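Local coordinates for protein P91 (Metagenome, PDB 4ZI5) that hydrolyses phosphotriesters as a promiscuous activity of an alpha/beta hydrolase related to dienelactone hydrolases, at the interface of chains A and B. Numbering follows the deposited sequence. Chains: chain A/B, P91.

The interface of chains A and B. Residues chain A 239, 243; chain B 239, 243.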
ATOM      1  N   THR A 239      -4.751   7.355  -3.326  1.00 11.32           N
ATOM      2  CA  THR A 239      -5.632   6.252  -3.716  1.00 11.53           C
ATOM      3  C   THR A 239      -5.743   5.263  -2.551  1.00 11.13           C
ATOM      4  O   THR A 239      -6.845   4.806  -2.245  1.00 12.00           O
ATOM      5  CB  THR A 239      -5.134   5.556  -4.980  1.00 11.83           C
ATOM      6  OG1 THR A 239      -5.128   6.484  -6.080  1.00 12.09           O
ATOM      7  CG2 THR A 239      -6.019   4.353  -5.341  1.00 12.73           C
ATOM      8  N   ASN A 243      -9.290   4.318  -0.840  1.00 13.09           N
ATOM      9  CA  ASN A 243      -9.701   2.924  -0.684  1.00 13.46           C
ATOM     10  C   ASN A 243     -10.026   2.525   0.743  1.00 13.68           C
ATOM     11  O   ASN A 243     -11.063   1.852   0.993  1.00 13.41           O
ATOM     12  CB  ASN A 243      -8.646   1.965  -1.265  1.00 13.70           C
ATOM     13  CG  ASN A 243      -8.490   2.071  -2.789  1.00 14.94           C
ATOM     14  OD1 ASN A 243      -7.424   1.768  -3.331  1.00 17.58           O
ATOM     15  ND2 ASN A 243      -9.551   2.472  -3.490  1.00 14.78           N
TER
ATOM     16  N   THR B 239      -6.694  -5.115  -4.185  1.00 11.05           N
ATOM     17  CA  THR B 239      -7.045  -3.756  -4.606  1.00 11.68           C
ATOM     18  C   THR B 239      -5.781  -2.982  -5.013  1.00 11.48           C
ATOM     19  O   THR B 239      -5.784  -2.289  -6.048  1.00 12.65           O
ATOM     20  CB  THR B 239      -7.801  -3.019  -3.499  1.00 12.52           C
ATOM     21  OG1 THR B 239      -9.037  -3.709  -3.223  1.00 12.77           O
ATOM     22  CG2 THR B 239      -8.118  -1.579  -3.924  1.00 13.41           C
ATOM     23  N   ASN B 243      -5.231  -1.416  -8.733  1.00 13.10           N
ATOM     24  CA  ASN B 243      -4.872  -0.006  -8.917  1.00 13.41           C
ATOM     25  C   ASN B 243      -3.573   0.193  -9.713  1.00 13.24           C
ATOM     26  O   ASN B 243      -3.526   1.034 -10.618  1.00 12.97           O
ATOM     27  CB  ASN B 243      -4.760   0.705  -7.575  1.00 13.73           C
ATOM     28  CG  ASN B 243      -6.113   0.854  -6.870  1.00 14.68           C
ATOM     29  OD1 ASN B 243      -7.141   0.937  -7.523  1.00 16.36           O
ATOM     30  ND2 ASN B 243      -6.100   0.930  -5.546  1.00 15.58           N
TER
HETATM   31  O   HOH W   1      -9.279   2.118  -6.261  1.00 34.66           O
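B:Asn243 ND2, the carboxamide nitrogen, donates a hydrogen bond of 2.7 Å to A:Asn243 OD1, the carboxamide oxygen of the same residue in the other chain. The two carboxamides meet head-on across the two-fold axis, nearly coplanar. The donor sits in the carbonyl plane of A:Asn243, while the acceptor lies close to the amide plane of B:Asn243, but the bond is bent, with 135° at the hydrogen. A water closes the other half of the pair, bridging A:Asn243 ND2 at 2.8 Å and B:Asn243 OD1 at 2.7 Å. The two carboxamides and the water thus form a closed ring, in which a direct bond on one side and a bridged one on the other probably hold each amide in its turn. Identical residues take unlike parts here, and their second torsions show it: chi2 is 154° in A:Asn243 but -29° in B:Asn243, about half a turn apart, which lets an oxygen of one chain meet a nitrogen of the other. Methyl groups cap the nearly flat amide pair from opposite sides. A:Thr239 CG2 stands over one face of the B:Asn243 carboxamide, 3.4 Å from ND2, and B:Thr239 CG2 stands over the opposite face of the pair, at A:Asn243, 3.8 Å from its CG. In both threonines the methyl CG2 is anti to the backbone N, which turns it towards the partner chain, whereas the hydroxyl OG1 turns beside the backbone N. All four residues belong to helix 231-248 of their chains, where positions 239 and 243 are one helical turn apart and share a face. The patch joins the last helices of two P91 copies around the two-fold axis, with a polar centre between apolar methyls; it probably helps align the helices in a dimer, although the structure alone does not show that this pair forms in solution.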